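Local coordinates for alpha-1,3-glucanase (Streptomyces thermodiastaticus, PDB 7C7D), which probably hydrolyses alpha-1,3-glucan, cutting the alpha-1,3-glucosidic linkages as a thermostable endo-acting glycosidase of family GH87, at residues T490-F504 against V519-Q533. Residues are numbered along the deposited sequence; the frame is centred on the assembly and turned at random.
Sequences TDTTITDSPYSAFEF and VDGAAVKNTGTVVVQ
Strand 492-495 runs parallel to strand 519-527, their axes 4.7 Å apart at closest and 15° apart in direction, and Phe502 and Glu503 pair in parallel with Val532 and Gln533 after the turn. Backbone bonds join both stretches, such as Lys525 N to Ile494 O at 2.9 Å and Gln533 N to Phe502 O at 2.8 Å. Inside the coil, the Phe502 ring carries most of the apolar contact. Val519 CG1 lies over one face of its ring, 4.1 Å from the centroid, a CH-pi contact. Ala522 CB meets the ring at its edge, 3.9 Å from Phe502 CZ. The ring reaches these residues because Phe502 CG stands anti to its carbonyl carbon (chi1 -62°). Phe504 adds a second ring, with Val532 CG1 in plane at its edge. Ala501 CB packs on Val524 CG1, filling the same interior. In the loop before strand 502-504, Ser500 OG donates to Gln533 OE1 at 2.8 Å, from above the plane of the amide rather than on a lone pair. Gln533 is extended, and its NE2 bonds to Pro470 O and Glu535, which should fix the rotation of the amide. Glu503 lies alongside Gln533, pointing the same way, while its OE1 accepts from Gly472 N. On the outer side, water bridges Thr495 OG1 and Ala523 O, and Asp520 turns to a salt bridge with Arg543. The segments are equivalent parts of successive coils, stacked in parallel register, residue against residue (Thr492 on Ala522, Ile494 on Val524, Phe502 on Val532). This is the architecture of a right-handed parallel beta-helix, as in the pectate lyase-like proteins, and the contact joins two coils toward its C-terminal end.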
loop_
_atom_site.group_PDB
_atom_site.type_symbol
_atom_site.label_atom_id
_atom_site.label_comp_id
_atom_site.label_asym_id
_atom_site.label_seq_id
_atom_site.Cartn_x
_atom_site.Cartn_y
_atom_site.Cartn_z
ATOM N N THR A 490 6.613 3.020 19.446
ATOM C CA THR A 490 7.941 2.606 19.872
ATOM C C THR A 490 8.814 2.227 18.688
ATOM O O THR A 490 8.339 1.693 17.685
ATOM C CB THR A 490 7.880 1.409 20.833
ATOM O OG1 THR A 490 7.159 0.343 20.209
ATOM C CG2 THR A 490 7.183 1.782 22.117
ATOM N N ASP A 491 10.110 2.497 18.837
ATOM C CA ASP A 491 11.132 2.089 17.877
ATOM C C ASP A 491 10.762 2.470 16.447
ATOM O O ASP A 491 10.755 1.654 15.527
ATOM C CB ASP A 491 11.470 0.610 18.012
ATOM C CG ASP A 491 12.207 0.313 19.297
ATOM O OD1 ASP A 491 12.629 1.273 19.982
ATOM O OD2 ASP A 491 12.364 -0.874 19.627
ATOM N N THR A 492 10.469 3.750 16.262
ATOM C CA THR A 492 10.096 4.271 14.953
ATOM C C THR A 492 11.298 4.944 14.304
ATOM O O THR A 492 11.982 5.753 14.939
ATOM C CB THR A 492 8.960 5.291 15.072
ATOM O OG1 THR A 492 7.921 4.772 15.904
ATOM C CG2 THR A 492 8.365 5.584 13.707
ATOM N N THR A 493 11.538 4.629 13.040
ATOM C CA THR A 493 12.542 5.311 12.234
ATOM C C THR A 493 11.798 6.214 11.262
ATOM O O THR A 493 10.948 5.736 10.506
ATOM C CB THR A 493 13.404 4.290 11.494
ATOM O OG1 THR A 493 14.069 3.465 12.456
ATOM C CG2 THR A 493 14.437 4.969 10.611
ATOM N N ILE A 494 12.087 7.512 11.310
ATOM C CA ILE A 494 11.417 8.502 10.469
ATOM C C ILE A 494 12.498 9.281 9.729
ATOM O O ILE A 494 13.319 9.958 10.360
ATOM C CB ILE A 494 10.500 9.439 11.276
ATOM C CG1 ILE A 494 9.466 8.624 12.068
ATOM C CG2 ILE A 494 9.831 10.432 10.347
ATOM C CD1 ILE A 494 8.483 9.451 12.883
ATOM N N THR A 495 12.519 9.166 8.401
ATOM C CA THR A 495 13.647 9.630 7.608
ATOM C C THR A 495 13.161 10.494 6.453
ATOM O O THR A 495 12.252 10.095 5.709
ATOM C CB THR A 495 14.414 8.423 7.060
ATOM O OG1 THR A 495 14.801 7.589 8.159
ATOM C CG2 THR A 495 15.652 8.846 6.264
ATOM N N ASP A 496 13.771 11.671 6.302
ATOM C CA ASP A 496 13.564 12.517 5.126
ATOM C C ASP A 496 12.106 12.949 4.985
ATOM O O ASP A 496 11.551 12.990 3.885
ATOM C CB ASP A 496 14.079 11.842 3.850
ATOM C CG ASP A 496 15.571 11.535 3.911
ATOM O OD1 ASP A 496 16.289 12.179 4.698
ATOM O OD2 ASP A 496 16.037 10.647 3.165
ATOM N N SER A 497 11.478 13.275 6.106
ATOM C CA SER A 497 10.097 13.737 6.066
ATOM C C SER A 497 10.045 15.134 5.465
ATOM O O SER A 497 10.802 16.014 5.890
ATOM C CB SER A 497 9.537 13.810 7.475
ATOM O OG SER A 497 9.590 12.563 8.131
ATOM N N PRO A 498 9.166 15.391 4.495
ATOM C CA PRO A 498 9.116 16.747 3.927
ATOM C C PRO A 498 8.600 17.780 4.907
ATOM O O PRO A 498 8.999 18.949 4.824
ATOM C CB PRO A 498 8.193 16.595 2.707
ATOM C CG PRO A 498 7.398 15.355 2.986
ATOM C CD PRO A 498 8.307 14.448 3.757
ATOM N N TYR A 499 7.741 17.377 5.847
ATOM C CA TYR A 499 7.179 18.293 6.841
ATOM C C TYR A 499 7.553 17.775 8.222
ATOM O O TYR A 499 8.738 17.672 8.523
ATOM C CB TYR A 499 5.710 18.572 6.564
ATOM C CG TYR A 499 5.575 19.259 5.227
ATOM C CD1 TYR A 499 5.802 20.622 5.114
ATOM C CD2 TYR A 499 5.310 18.538 4.068
ATOM C CE1 TYR A 499 5.731 21.257 3.901
ATOM C CE2 TYR A 499 5.233 19.170 2.837
ATOM C CZ TYR A 499 5.452 20.532 2.765
ATOM O OH TYR A 499 5.384 21.183 1.557
ATOM N N SER A 500 6.578 17.427 9.055
ATOM C CA SER A 500 6.832 17.040 10.431
ATOM C C SER A 500 6.967 15.527 10.566
ATOM O O SER A 500 6.544 14.756 9.704
ATOM C CB SER A 500 5.703 17.539 11.324
ATOM O OG SER A 500 4.464 17.153 10.758
ATOM N N ALA A 501 7.553 15.109 11.689
ATOM C CA ALA A 501 7.716 13.682 11.991
ATOM C C ALA A 501 6.480 13.144 12.706
ATOM O O ALA A 501 5.714 12.365 12.134
ATOM C CB ALA A 501 9.009 13.446 12.778
ATOM N N PHE A 502 6.267 13.558 13.951
ATOM C CA PHE A 502 5.105 13.147 14.733
ATOM C C PHE A 502 4.095 14.286 14.763
ATOM O O PHE A 502 4.464 15.432 15.039
ATOM C CB PHE A 502 5.505 12.814 16.174
ATOM C CG PHE A 502 6.467 11.664 16.299
ATOM C CD1 PHE A 502 6.020 10.353 16.220
ATOM C CD2 PHE A 502 7.820 11.894 16.517
ATOM C CE1 PHE A 502 6.899 9.295 16.341
ATOM C CE2 PHE A 502 8.709 10.834 16.642
ATOM C CZ PHE A 502 8.243 9.532 16.546
ATOM N N GLU A 503 2.824 13.972 14.505
ATOM C CA GLU A 503 1.757 14.959 14.546
ATOM C C GLU A 503 0.658 14.488 15.485
ATOM O O GLU A 503 0.234 13.330 15.424
ATOM C CB GLU A 503 1.173 15.181 13.149
ATOM C CG GLU A 503 -0.018 16.127 13.146
ATOM C CD GLU A 503 -0.737 16.207 11.816
ATOM O OE1 GLU A 503 -0.468 15.386 10.910
ATOM O OE2 GLU A 503 -1.597 17.105 11.689
ATOM N N PHE A 504 0.212 15.384 16.358
ATOM C CA PHE A 504 -0.898 15.123 17.264
ATOM C C PHE A 504 -1.940 16.192 16.993
ATOM O O PHE A 504 -1.654 17.386 17.109
ATOM C CB PHE A 504 -0.399 15.126 18.711
ATOM C CG PHE A 504 0.760 14.201 18.909
ATOM C CD1 PHE A 504 0.574 12.836 18.868
ATOM C CD2 PHE A 504 2.049 14.689 19.025
ATOM C CE1 PHE A 504 1.641 11.966 18.997
ATOM C CE2 PHE A 504 3.121 13.829 19.151
ATOM C CZ PHE A 504 2.916 12.462 19.148
ATOM N N VAL A 519 5.553 8.085 23.111
ATOM C CA VAL A 519 6.530 7.852 22.057
ATOM C C VAL A 519 7.829 7.476 22.750
ATOM O O VAL A 519 8.386 8.283 23.508
ATOM C CB VAL A 519 6.713 9.097 21.175
ATOM C CG1 VAL A 519 7.826 8.867 20.151
ATOM C CG2 VAL A 519 5.404 9.454 20.492
ATOM N N ASP A 520 8.294 6.247 22.532
ATOM C CA ASP A 520 9.477 5.742 23.220
ATOM C C ASP A 520 10.390 5.075 22.204
ATOM O O ASP A 520 10.116 3.957 21.753
ATOM C CB ASP A 520 9.098 4.767 24.338
ATOM C CG ASP A 520 10.286 4.346 25.185
ATOM O OD1 ASP A 520 11.446 4.470 24.744
ATOM O OD2 ASP A 520 10.052 3.877 26.318
ATOM N N GLY A 521 11.479 5.753 21.865
ATOM C CA GLY A 521 12.482 5.194 20.990
ATOM C C GLY A 521 12.227 5.584 19.553
ATOM O O GLY A 521 11.315 5.048 18.920
ATOM N N ALA A 522 13.001 6.522 19.026
ATOM C CA ALA A 522 12.844 6.891 17.632
ATOM C C ALA A 522 14.167 7.420 17.114
ATOM O O ALA A 522 14.942 8.043 17.848
ATOM C CB ALA A 522 11.730 7.925 17.426
ATOM N N ALA A 523 14.426 7.144 15.845
ATOM C CA ALA A 523 15.551 7.706 15.108
ATOM C C ALA A 523 14.951 8.579 14.017
ATOM O O ALA A 523 14.364 8.067 13.057
ATOM C CB ALA A 523 16.411 6.601 14.502
ATOM N N VAL A 524 15.066 9.891 14.181
ATOM C CA VAL A 524 14.417 10.864 13.310
ATOM C C VAL A 524 15.519 11.641 12.610
ATOM O O VAL A 524 16.368 12.249 13.266
ATOM C CB VAL A 524 13.499 11.798 14.115
ATOM C CG1 VAL A 524 12.814 12.797 13.204
ATOM C CG2 VAL A 524 12.466 10.993 14.909
ATOM N N LYS A 525 15.516 11.627 11.286
ATOM C CA LYS A 525 16.594 12.230 10.517
ATOM C C LYS A 525 16.025 13.051 9.373
ATOM O O LYS A 525 15.131 12.593 8.648
ATOM C CB LYS A 525 17.535 11.156 9.958
ATOM C CG LYS A 525 18.416 10.485 11.002
ATOM C CD LYS A 525 19.403 9.505 10.371
ATOM C CE LYS A 525 19.874 9.972 8.999
ATOM N NZ LYS A 525 19.109 9.331 7.887
ATOM N N ASN A 526 16.554 14.267 9.217
ATOM C CA ASN A 526 16.244 15.141 8.083
ATOM C C ASN A 526 14.746 15.427 7.974
ATOM O O ASN A 526 14.092 15.125 6.975
ATOM C CB ASN A 526 16.820 14.598 6.773
ATOM C CG ASN A 526 18.318 14.405 6.834
ATOM O OD1 ASN A 526 18.870 13.554 6.140
ATOM N ND2 ASN A 526 18.987 15.200 7.667
ATOM N N THR A 527 14.217 16.034 9.025
ATOM C CA THR A 527 12.816 16.423 9.090
ATOM C C THR A 527 12.679 17.843 8.557
ATOM O O THR A 527 13.392 18.747 8.994
ATOM C CB THR A 527 12.351 16.362 10.545
ATOM O OG1 THR A 527 12.582 15.046 11.064
ATOM C CG2 THR A 527 10.886 16.696 10.670
ATOM N N GLY A 528 11.762 18.037 7.611
ATOM C CA GLY A 528 11.644 19.341 6.976
ATOM C C GLY A 528 11.246 20.449 7.934
ATOM O O GLY A 528 11.784 21.560 7.874
ATOM N N THR A 529 10.308 20.167 8.840
ATOM C CA THR A 529 9.859 21.190 9.776
ATOM C C THR A 529 10.163 20.807 11.223
ATOM O O THR A 529 11.246 21.121 11.725
ATOM C CB THR A 529 8.377 21.530 9.561
ATOM O OG1 THR A 529 7.585 20.346 9.682
ATOM C CG2 THR A 529 8.156 22.141 8.173
ATOM N N VAL A 530 9.237 20.128 11.900
ATOM C CA VAL A 530 9.355 19.889 13.334
ATOM C C VAL A 530 9.288 18.400 13.642
ATOM O O VAL A 530 8.620 17.622 12.951
ATOM C CB VAL A 530 8.298 20.667 14.151
ATOM C CG1 VAL A 530 8.481 22.165 13.964
ATOM C CG2 VAL A 530 6.884 20.248 13.748
ATOM N N VAL A 531 9.968 18.007 14.723
ATOM C CA VAL A 531 9.870 16.621 15.183
ATOM C C VAL A 531 8.482 16.331 15.748
ATOM O O VAL A 531 7.919 15.251 15.522
ATOM C CB VAL A 531 11.002 16.301 16.179
ATOM C CG1 VAL A 531 10.855 14.884 16.712
ATOM C CG2 VAL A 531 12.346 16.477 15.489
ATOM N N VAL A 532 7.903 17.285 16.475
ATOM C CA VAL A 532 6.583 17.142 17.077
ATOM C C VAL A 532 5.731 18.330 16.655
ATOM O O VAL A 532 6.060 19.483 16.971
ATOM C CB VAL A 532 6.636 17.047 18.611
ATOM C CG1 VAL A 532 5.218 16.982 19.181
ATOM C CG2 VAL A 532 7.441 15.834 19.050
ATOM N N GLN A 533 4.634 18.048 15.950
ATOM C CA GLN A 533 3.652 19.044 15.539
ATOM C C GLN A 533 2.409 18.784 16.388
ATOM O O GLN A 533 1.635 17.869 16.100
ATOM C CB GLN A 533 3.370 18.890 14.050
ATOM C CG GLN A 533 2.380 19.884 13.468
ATOM C CD GLN A 533 2.166 19.669 11.983
ATOM O OE1 GLN A 533 3.125 19.592 11.209
ATOM N NE2 GLN A 533 0.910 19.568 11.576
HETATM O O HOH W 1 8.671 5.682 18.417
HETATM O O HOH W 2 15.960 8.101 10.658
HETATM O O HOH W 3 12.182 12.940 9.197
HETATM O O HOH W 4 13.349 16.557 4.647
#